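Local structure of putative cytochrome C (Sinorhizobium meliloti, 4PWA) at residues A[25-30]-A[81-86]. The protein probably carries electrons as a c-type cytochrome, holding a covalently attached heme c, and is linked to bacterial sulfite oxidation. Residues are numbered along the deposited sequence; the frame is centred on the assembly and turned at random.
Sequences HTLADA and TVAGKA. With HEC (heme c), chain E.
Asp-29 turns its carboxylate against Val-82, with CG 3.9 Å from Val-82 CG1, the two side chains crossing at about a right angle. The other flat group, the imidazole of His-25, the histidine of the CXXCH heme-attachment motif, stands on the heme. His-25 NE2 binds the heme iron FE at 2.0 Å, and Met-61 supplies the second axial ligand. The heme carbon CHA lies in the plane of the ring at its edge; ND1 is held by Pro-38 O.

With CG anti to the backbone N (chi1 179°), the Asp-29 carboxylate lies against Val-82; Asp-29 CB itself sits 3.7 Å from Val-82 CG2. That same methyl is met by Leu-27 CD2 at 4.0 Å, while Leu-27 CD1 reaches Ala-83 CA, also at 4.0 Å, where the chain leaves the helix.

No direct hydrogen bond joins the two segments; water does so instead. One water accepts from Asp-29 N at 2.9 Å and bridges to Lys-85 O. A second donates to Asp-29 OD2 at 2.7 Å and also to Ala-86 O. The remaining carboxylate oxygen, OD1, is gripped by a salt bridge to Arg-10 and a hydrogen bond from Tyr-78 OH, which fixes how the group is turned. Lys-85 O is brought into position by a type II turn from Val-82 to Lys-85, closed by Lys-85 N to Val-82 O at 3.0 Å, with Gly-84 at positive phi (94°).

The contact thus joins strand 26-27 and the residues after it, which follow the heme-attachment motif, to the end of the C-terminal helix 69-82. Asp-41 of helix 40-43 ties both together, accepting from Ala-28 N and Gly-84 N, while Phe-13 of helix 4-16 packs on Leu-27 and strand 26-27 pairs antiparallel with 32-33.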
loop_
_atom_site.group_PDB
_atom_site.type_symbol
_atom_site.label_atom_id
_atom_site.label_comp_id
_atom_site.label_asym_id
_atom_site.label_seq_id
_atom_site.Cartn_x
_atom_site.Cartn_y
_atom_site.Cartn_z
ATOM N N HIS A 25 -6.781 2.497 7.694
ATOM C CA HIS A 25 -7.921 1.571 7.635
ATOM C C HIS A 25 -8.548 1.440 6.259
ATOM O O HIS A 25 -8.577 2.404 5.483
ATOM C CB HIS A 25 -9.009 2.057 8.582
ATOM C CG HIS A 25 -8.691 1.838 10.020
ATOM N ND1 HIS A 25 -8.849 0.615 10.633
ATOM C CD2 HIS A 25 -8.234 2.686 10.968
ATOM C CE1 HIS A 25 -8.508 0.722 11.902
ATOM N NE2 HIS A 25 -8.132 1.969 12.132
ATOM N N THR A 26 -9.079 0.253 5.981
ATOM C CA THR A 26 -9.868 0.015 4.779
ATOM C C THR A 26 -11.350 0.245 5.091
ATOM O O THR A 26 -11.868 -0.259 6.087
ATOM C CB THR A 26 -9.655 -1.397 4.222
ATOM O OG1 THR A 26 -8.315 -1.513 3.740
ATOM C CG2 THR A 26 -10.624 -1.700 3.060
ATOM N N LEU A 27 -12.002 1.022 4.227
ATOM C CA LEU A 27 -13.421 1.302 4.312
ATOM C C LEU A 27 -13.936 1.694 2.930
ATOM O O LEU A 27 -13.666 2.781 2.441
ATOM C CB LEU A 27 -13.682 2.426 5.328
ATOM C CG LEU A 27 -15.155 2.717 5.631
ATOM C CD1 LEU A 27 -15.728 1.609 6.505
ATOM C CD2 LEU A 27 -15.329 4.098 6.271
ATOM N N ALA A 28 -14.698 0.803 2.314
ATOM C CA ALA A 28 -15.130 0.953 0.935
ATOM C C ALA A 28 -15.871 2.261 0.656
ATOM O O ALA A 28 -15.600 2.915 -0.336
ATOM C CB ALA A 28 -15.986 -0.252 0.521
ATOM N N ASP A 29 -16.774 2.669 1.537
ATOM C CA ASP A 29 -17.591 3.857 1.279
ATOM C C ASP A 29 -16.701 5.067 1.028
ATOM O O ASP A 29 -17.008 5.901 0.191
ATOM C CB ASP A 29 -18.552 4.123 2.430
ATOM C CG ASP A 29 -19.406 5.365 2.212
ATOM O OD1 ASP A 29 -18.928 6.488 2.508
ATOM O OD2 ASP A 29 -20.570 5.231 1.772
ATOM N N ALA A 30 -15.594 5.138 1.760
ATOM C CA ALA A 30 -14.623 6.210 1.612
ATOM C C ALA A 30 -13.567 5.918 0.543
ATOM O O ALA A 30 -12.704 6.749 0.317
ATOM C CB ALA A 30 -13.939 6.486 2.971
ATOM N N THR A 81 -22.400 3.048 10.277
ATOM C CA THR A 81 -23.496 2.977 9.313
ATOM C C THR A 81 -23.059 2.409 7.971
ATOM O O THR A 81 -23.795 1.634 7.364
ATOM C CB THR A 81 -24.089 4.369 9.043
ATOM O OG1 THR A 81 -24.410 4.993 10.282
ATOM C CG2 THR A 81 -25.332 4.269 8.182
ATOM N N VAL A 82 -21.881 2.809 7.498
ATOM C CA VAL A 82 -21.463 2.469 6.132
ATOM C C VAL A 82 -20.587 1.240 6.015
ATOM O O VAL A 82 -20.409 0.750 4.912
ATOM C CB VAL A 82 -20.740 3.635 5.404
ATOM C CG1 VAL A 82 -21.616 4.876 5.369
ATOM C CG2 VAL A 82 -19.367 3.922 6.027
ATOM N N ALA A 83 -20.042 0.735 7.122
ATOM C CA ALA A 83 -19.108 -0.405 7.047
ATOM C C ALA A 83 -19.747 -1.593 6.308
ATOM O O ALA A 83 -20.895 -1.953 6.579
ATOM C CB ALA A 83 -18.646 -0.814 8.419
ATOM N N GLY A 84 -19.014 -2.147 5.342
ATOM C CA GLY A 84 -19.490 -3.260 4.516
ATOM C C GLY A 84 -20.137 -2.861 3.188
ATOM O O GLY A 84 -20.398 -3.715 2.336
ATOM N N LYS A 85 -20.388 -1.567 3.011
ATOM C CA LYS A 85 -21.131 -1.061 1.862
ATOM C C LYS A 85 -20.353 0.016 1.092
ATOM O O LYS A 85 -19.421 0.629 1.622
ATOM C CB LYS A 85 -22.488 -0.527 2.336
ATOM C CG LYS A 85 -23.337 -1.611 2.985
ATOM C CD LYS A 85 -24.710 -1.127 3.408
ATOM C CE LYS A 85 -24.664 -0.286 4.673
ATOM N NZ LYS A 85 -26.034 -0.071 5.247
ATOM N N ALA A 86 -20.727 0.202 -0.172
ATOM C CA ALA A 86 -20.133 1.212 -1.045
ATOM C C ALA A 86 -20.988 2.490 -1.026
ATOM O O ALA A 86 -22.106 2.474 -0.517
ATOM C CB ALA A 86 -20.014 0.666 -2.456
HETATM FE FE HEC E . -7.840 2.780 13.955
HETATM C CHA HEC E . -8.225 -0.152 15.647
HETATM C CHB HEC E . -11.175 3.224 13.851
HETATM C CHC HEC E . -7.338 5.920 12.756
HETATM C CHD HEC E . -4.587 2.054 13.324
HETATM N NA HEC E . -9.396 1.763 14.661
HETATM C C1A HEC E . -9.356 0.528 15.271
HETATM C C2A HEC E . -10.718 0.080 15.487
HETATM C C3A HEC E . -11.539 0.995 14.983
HETATM C C4A HEC E . -10.719 2.069 14.439
HETATM C CMA HEC E . -13.073 0.913 14.979
HETATM C CAA HEC E . -11.122 -1.244 16.169
HETATM C CBA HEC E . -10.942 -1.054 17.667
HETATM C CGA HEC E . -11.447 -2.248 18.439
HETATM O O1A HEC E . -12.301 -2.043 19.338
HETATM O O2A HEC E . -11.011 -3.405 18.167
HETATM N NB HEC E . -9.021 4.266 13.418
HETATM C C1B HEC E . -10.390 4.294 13.508
HETATM C C2B HEC E . -10.835 5.645 13.247
HETATM C C3B HEC E . -9.781 6.367 12.904
HETATM C C4B HEC E . -8.617 5.531 13.038
HETATM C CMB HEC E . -12.297 6.129 13.155
HETATM C CAB HEC E . -9.774 7.861 12.516
HETATM C CBB HEC E . -10.130 8.773 13.702
HETATM N NC HEC E . -6.268 3.772 13.147
HETATM C C1C HEC E . -6.239 5.092 12.765
HETATM C C2C HEC E . -4.867 5.547 12.669
HETATM C C3C HEC E . -4.121 4.429 12.596
HETATM C C4C HEC E . -4.984 3.329 13.035
HETATM C CMC HEC E . -4.551 6.873 11.956
HETATM C CAC HEC E . -2.597 4.238 12.310
HETATM C CBC HEC E . -1.558 5.379 12.346
HETATM N ND HEC E . -6.615 1.200 14.411
HETATM C C1D HEC E . -5.280 1.122 14.050
HETATM C C2D HEC E . -4.697 -0.098 14.554
HETATM C C3D HEC E . -5.826 -0.802 15.288
HETATM C C4D HEC E . -6.975 0.071 15.135
HETATM C CMD HEC E . -3.248 -0.586 14.368
HETATM C CAD HEC E . -5.748 -2.164 16.015
HETATM C CBD HEC E . -5.776 -1.933 17.515
HETATM C CGD HEC E . -5.446 -3.218 18.232
HETATM O O1D HEC E . -6.360 -4.078 18.350
HETATM O O2D HEC E . -4.277 -3.364 18.699
HETATM O O HOH W 1 -17.656 1.110 3.788
HETATM O O HOH W 2 -22.527 3.471 2.091
#